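Local coordinates for protein diacylglycerol kinase (PDB 3S40) that probably transfers the gamma-phosphate of ATP to diacylglycerol, giving phosphatidic acid, as a bacterial diacylglycerol kinase, at residues Thr26-Thr29 with Lys30-Pro34; Asn81-Ala84 with Pro85-Ile88. One frame throughout, in Å; residues are numbered along the deposited sequence.

Contact 1: Thr26-Thr29 with Lys30-Pro34; sequences TNLT and KIVPP
L28 and V32, one helical turn apart on helix 24-38, meet at a slant, with L28 CG 3.7 Å from V32 CG2. One methyl of the leucine is used as well: its CD1 touches that same valine methyl and also I31 CD1, 4.0 Å away, so one branched side chain serves two successive positions of the next turn. I31 has CG1 set between its backbone N and carbonyl carbon (chi1 76°), and its chain then runs out to the CD1 that L28 meets. T26 and K30 are arranged differently, lying side by side and pointing the same way. The lysine is extended beyond CG, and its CE passes 3.8 Å from T26 CG2, methyl against methylene, while T26 OG1 turns to D23. Beneath these side chains K30 N, I31 N and V32 N bond to the carbonyls four residues back; the last is the straightest, V32 N to L28 O at 3.0 Å and 160°. P33 has no N-H to continue the series, and its CD instead comes 3.4 Å from T29 O, at the kink in the helix. The chemistry thus divides round the helix: I31 suits the buried side, against F70 and I113, whereas K30 offers an aliphatic stem for packing and an ammonium group compatible with an exposed position. P33 and P34 imply a helix whose backbone bonding is interrupted here.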
ATOM      1  N   THR A  26      17.000 -18.223 -10.435  1.00 35.36           N
ATOM      2  CA  THR A  26      16.204 -17.894 -11.597  1.00 30.00           C
ATOM      3  C   THR A  26      15.642 -16.480 -11.486  1.00 25.76           C
ATOM      4  O   THR A  26      15.671 -15.714 -12.451  1.00 28.50           O
ATOM      5  CB  THR A  26      15.064 -18.902 -11.804  1.00 45.13           C
ATOM      6  OG1 THR A  26      15.618 -20.154 -12.224  1.00 54.10           O
ATOM      7  CG2 THR A  26      14.127 -18.412 -12.876  1.00 46.43           C
ATOM      8  N   ASN A  27      15.137 -16.135 -10.308  1.00 23.54           N
ATOM      9  CA  ASN A  27      14.640 -14.784 -10.076  1.00 25.64           C
ATOM     10  C   ASN A  27      15.716 -13.717 -10.267  1.00 27.40           C
ATOM     11  O   ASN A  27      15.480 -12.662 -10.851  1.00 25.35           O
ATOM     12  CB  ASN A  27      14.027 -14.687  -8.682  1.00 24.13           C
ATOM     13  CG  ASN A  27      12.796 -15.558  -8.545  1.00 32.53           C
ATOM     14  OD1 ASN A  27      12.144 -15.882  -9.542  1.00 39.97           O
ATOM     15  ND2 ASN A  27      12.476 -15.950  -7.321  1.00 31.91           N
ATOM     16  N   LEU A  28      16.911 -13.999  -9.769  1.00 23.78           N
ATOM     17  CA  LEU A  28      17.977 -13.026  -9.837  1.00 13.88           C
ATOM     18  C   LEU A  28      18.496 -12.859 -11.271  1.00 19.70           C
ATOM     19  O   LEU A  28      18.981 -11.790 -11.650  1.00 28.81           O
ATOM     20  CB  LEU A  28      19.079 -13.420  -8.866  1.00 23.35           C
ATOM     21  CG  LEU A  28      19.252 -12.582  -7.601  1.00 32.81           C
ATOM     22  CD1 LEU A  28      17.964 -11.930  -7.170  1.00 32.77           C
ATOM     23  CD2 LEU A  28      19.864 -13.414  -6.465  1.00 30.75           C
ATOM     24  N   THR A  29      18.362 -13.908 -12.075  1.00 19.17           N
ATOM     25  CA  THR A  29      18.717 -13.825 -13.491  1.00 22.46           C
ATOM     26  C   THR A  29      17.750 -12.878 -14.192  1.00 29.05           C
ATOM     27  O   THR A  29      18.092 -12.200 -15.155  1.00 24.91           O
ATOM     28  CB  THR A  29      18.600 -15.202 -14.156  1.00 30.55           C
ATOM     29  OG1 THR A  29      19.584 -16.075 -13.589  1.00 32.41           O
ATOM     30  CG2 THR A  29      18.812 -15.096 -15.666  1.00 27.18           C
ATOM     31  N   LYS A  30      16.525 -12.838 -13.701  1.00 30.35           N
ATOM     32  CA  LYS A  30      15.524 -11.982 -14.315  1.00 26.86           C
ATOM     33  C   LYS A  30      15.675 -10.518 -13.903  1.00 28.43           C
ATOM     34  O   LYS A  30      15.501  -9.615 -14.720  1.00 30.58           O
ATOM     35  CB  LYS A  30      14.141 -12.505 -13.986  1.00 29.00           C
ATOM     36  CG  LYS A  30      13.834 -13.821 -14.661  1.00 38.46           C
ATOM     37  CD  LYS A  30      12.503 -14.383 -14.183  1.00 41.76           C
ATOM     38  CE  LYS A  30      12.207 -15.729 -14.828  1.00 39.33           C
ATOM     39  NZ  LYS A  30      10.858 -16.248 -14.428  1.00 44.89           N
ATOM     40  N   ILE A  31      16.015 -10.264 -12.649  1.00 18.34           N
ATOM     41  CA  ILE A  31      15.945  -8.873 -12.201  1.00 21.58           C
ATOM     42  C   ILE A  31      17.266  -8.137 -12.104  1.00 27.36           C
ATOM     43  O   ILE A  31      17.316  -6.941 -12.315  1.00 27.28           O
ATOM     44  CB  ILE A  31      15.176  -8.725 -10.868  1.00 25.24           C
ATOM     45  CG1 ILE A  31      16.021  -9.175  -9.689  1.00 26.92           C
ATOM     46  CG2 ILE A  31      13.846  -9.471 -10.930  1.00 23.10           C
ATOM     47  CD1 ILE A  31      15.252  -9.193  -8.367  1.00 32.80           C
ATOM     48  N   VAL A  32      18.350  -8.838 -11.799  1.00 29.27           N
ATOM     49  CA  VAL A  32      19.581  -8.118 -11.497  1.00 22.01           C
ATOM     50  C   VAL A  32      20.286  -7.480 -12.706  1.00 25.61           C
ATOM     51  O   VAL A  32      20.720  -6.326 -12.639  1.00 31.96           O
ATOM     52  CB  VAL A  32      20.575  -8.978 -10.673  1.00 34.68           C
ATOM     53  CG1 VAL A  32      21.859  -8.197 -10.465  1.00 34.84           C
ATOM     54  CG2 VAL A  32      19.956  -9.358  -9.322  1.00 26.98           C
ATOM     55  N   PRO A  33      20.400  -8.224 -13.813  1.00 30.63           N
ATOM     56  CA  PRO A  33      21.147  -7.717 -14.972  1.00 34.70           C
ATOM     57  C   PRO A  33      20.709  -6.360 -15.538  1.00 31.46           C
ATOM     58  O   PRO A  33      21.576  -5.500 -15.720  1.00 32.39           O
ATOM     59  CB  PRO A  33      20.993  -8.845 -16.002  1.00 34.66           C
ATOM     60  CG  PRO A  33      20.925 -10.072 -15.150  1.00 37.40           C
ATOM     61  CD  PRO A  33      20.082  -9.657 -13.958  1.00 29.46           C
ATOM     62  N   PRO A  34      19.409  -6.167 -15.830  1.00 24.67           N
ATOM     63  CA  PRO A  34      19.029  -4.825 -16.291  1.00 28.22           C
ATOM     64  C   PRO A  34      19.370  -3.744 -15.256  1.00 22.11           C
ATOM     65  O   PRO A  34      19.767  -2.644 -15.626  1.00 25.98           O
ATOM     66  CB  PRO A  34      17.502  -4.921 -16.487  1.00 31.42           C
ATOM     67  CG  PRO A  34      17.085  -6.189 -15.827  1.00 36.54           C
ATOM     68  CD  PRO A  34      18.267  -7.098 -15.800  1.00 30.94           C
TER

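Contact 2: Asn81-Ala84 with Pro85-Ile88; sequences NGLA and PLEI
L83 and L86 stand at the two ends of a type I beta turn, and their side chains meet through single methyls, CD1 to CD1 at 3.9 Å. Their conformations differ. L83 departs from the usual staggered leucine shapes, with chi1 at -93° and chi2 close to eclipsed at 3°; L86 has CG anti to its carbonyl carbon (chi1 -53°) and an extended chi2. That setting brings L86 CG back over the chain at G82, 3.4 Å from G82 O, while its CB lies near L83 O. The backbone closes the turn with one nearly straight bond, L86 N to L83 O at 2.9 Å and 163°, although the donor sits above the carbonyl plane.

P85 occupies the third position of the turn. Its nitrogen has no hydrogen to give to N81 O, and the ring places P85 CD 3.1 Å from that oxygen instead; proline therefore suits a place where helical bonding stops. The ring's CD also lies 3.4 Å from A84 CB, a short spacing set by the peptide bond that joins the two residues. G82, with no side chain, suits its buried place here.

N81 directs its amide oxygen to Q136, and A84 O accepts a bond from H292. Around the end of helix 73-83, before strand 91-96, L83 packs on C57 of helix 52-60 and on F293 of strand 284-296, L86 touches Q58 and A61, and A84 and P85 meet H137 of strand 136-138.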
ATOM      1  N   ASN A  81       7.286   1.216   6.465  1.00 26.90           N
ATOM      2  CA  ASN A  81       7.521   1.508   7.868  1.00 27.72           C
ATOM      3  C   ASN A  81       8.937   1.906   8.186  1.00 31.39           C
ATOM      4  O   ASN A  81       9.169   2.697   9.087  1.00 46.03           O
ATOM      5  CB  ASN A  81       7.107   0.321   8.718  1.00 36.40           C
ATOM      6  CG  ASN A  81       5.661   0.387   9.084  1.00 53.02           C
ATOM      7  OD1 ASN A  81       5.316   0.718  10.219  1.00 59.11           O
ATOM      8  ND2 ASN A  81       4.789   0.130   8.107  1.00 50.58           N
ATOM      9  N   GLY A  82       9.889   1.347   7.452  1.00 31.31           N
ATOM     10  CA  GLY A  82      11.274   1.729   7.619  1.00 33.81           C
ATOM     11  C   GLY A  82      11.507   3.164   7.198  1.00 30.04           C
ATOM     12  O   GLY A  82      12.133   3.935   7.909  1.00 27.94           O
ATOM     13  N   LEU A  83      10.988   3.534   6.041  1.00 26.21           N
ATOM     14  CA  LEU A  83      11.297   4.844   5.468  1.00 25.67           C
ATOM     15  C   LEU A  83      10.408   5.963   5.978  1.00 28.55           C
ATOM     16  O   LEU A  83      10.873   7.089   6.186  1.00 27.05           O
ATOM     17  CB  LEU A  83      11.181   4.786   3.951  1.00 28.78           C
ATOM     18  CG  LEU A  83      12.430   4.475   3.121  1.00 34.01           C
ATOM     19  CD1 LEU A  83      13.628   4.194   3.998  1.00 33.93           C
ATOM     20  CD2 LEU A  83      12.170   3.339   2.142  1.00 36.79           C
ATOM     21  N   ALA A  84       9.126   5.663   6.171  1.00 22.88           N
ATOM     22  CA  ALA A  84       8.154   6.730   6.379  1.00 17.14           C
ATOM     23  C   ALA A  84       8.537   7.721   7.495  1.00 26.40           C
ATOM     24  O   ALA A  84       8.388   8.932   7.326  1.00 30.20           O
ATOM     25  CB  ALA A  84       6.752   6.164   6.601  1.00 19.34           C
ATOM     26  N   PRO A  85       9.030   7.223   8.637  1.00 30.64           N
ATOM     27  CA  PRO A  85       9.300   8.200   9.709  1.00 23.54           C
ATOM     28  C   PRO A  85      10.610   8.981   9.576  1.00 30.31           C
ATOM     29  O   PRO A  85      10.881   9.836  10.415  1.00 37.07           O
ATOM     30  CB  PRO A  85       9.288   7.343  10.983  1.00 36.55           C
ATOM     31  CG  PRO A  85       9.540   5.954  10.531  1.00 39.65           C
ATOM     32  CD  PRO A  85       9.073   5.831   9.112  1.00 30.50           C
ATOM     33  N   LEU A  86      11.381   8.727   8.526  1.00 24.23           N
ATOM     34  CA  LEU A  86      12.688   9.341   8.367  1.00 24.02           C
ATOM     35  C   LEU A  86      12.648  10.717   7.720  1.00 31.02           C
ATOM     36  O   LEU A  86      11.779  10.998   6.883  1.00 27.47           O
ATOM     37  CB  LEU A  86      13.590   8.432   7.520  1.00 27.67           C
ATOM     38  CG  LEU A  86      13.725   6.982   7.993  1.00 32.51           C
ATOM     39  CD1 LEU A  86      14.789   6.221   7.168  1.00 21.75           C
ATOM     40  CD2 LEU A  86      14.038   6.916   9.487  1.00 29.24           C
ATOM     41  N   GLU A  87      13.609  11.567   8.089  1.00 28.16           N
ATOM     42  CA  GLU A  87      13.721  12.906   7.509  1.00 31.43           C
ATOM     43  C   GLU A  87      14.159  12.813   6.072  1.00 28.60           C
ATOM     44  O   GLU A  87      13.749  13.603   5.223  1.00 36.09           O
ATOM     45  CB  GLU A  87      14.723  13.776   8.278  1.00 27.51           C
ATOM     46  CG  GLU A  87      14.300  14.044   9.729  1.00 42.58           C
ATOM     47  CD  GLU A  87      12.912  14.686   9.839  1.00 46.54           C
ATOM     48  OE1 GLU A  87      12.660  15.685   9.127  1.00 51.72           O
ATOM     49  OE2 GLU A  87      12.070  14.183  10.624  1.00 43.30           O
ATOM     50  N   ILE A  88      15.025  11.857   5.800  1.00 27.04           N
ATOM     51  CA  ILE A  88      15.510  11.689   4.447  1.00 30.75           C
ATOM     52  C   ILE A  88      15.047  10.339   3.891  1.00 24.93           C
ATOM     53  O   ILE A  88      15.316   9.294   4.480  1.00 27.85           O
ATOM     54  CB  ILE A  88      17.023  11.825   4.402  1.00 28.10           C
ATOM     55  CG1 ILE A  88      17.416  13.220   4.896  1.00 33.58           C
ATOM     56  CG2 ILE A  88      17.538  11.564   2.988  1.00 27.81           C
ATOM     57  CD1 ILE A  88      18.905  13.436   4.962  1.00 47.17           C
TER

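Both contacts are local and fall in the diacylglycerol kinase catalytic domain, yet they hold different elements, with centres 28 Å apart and nearest atoms about 17 Å apart. Contact 1 stays within one helix of a beta-alpha-beta unit, beside the parallel sheet and far from the centre of the chain; it is the more exposed, with T29, K30 and P33 at the surface. Contact 2, more buried through G82, L83 and A84, covers the change from helix to loop, where strands 136-138 and 284-296 of one antiparallel sheet adjoin it. Proline interrupts helical bonding in each, but the helix of contact 1 continues through a kink. Contact 1 mixes apolar pairs with a lysine; contact 2 relies on leucine methyls and one turn bond.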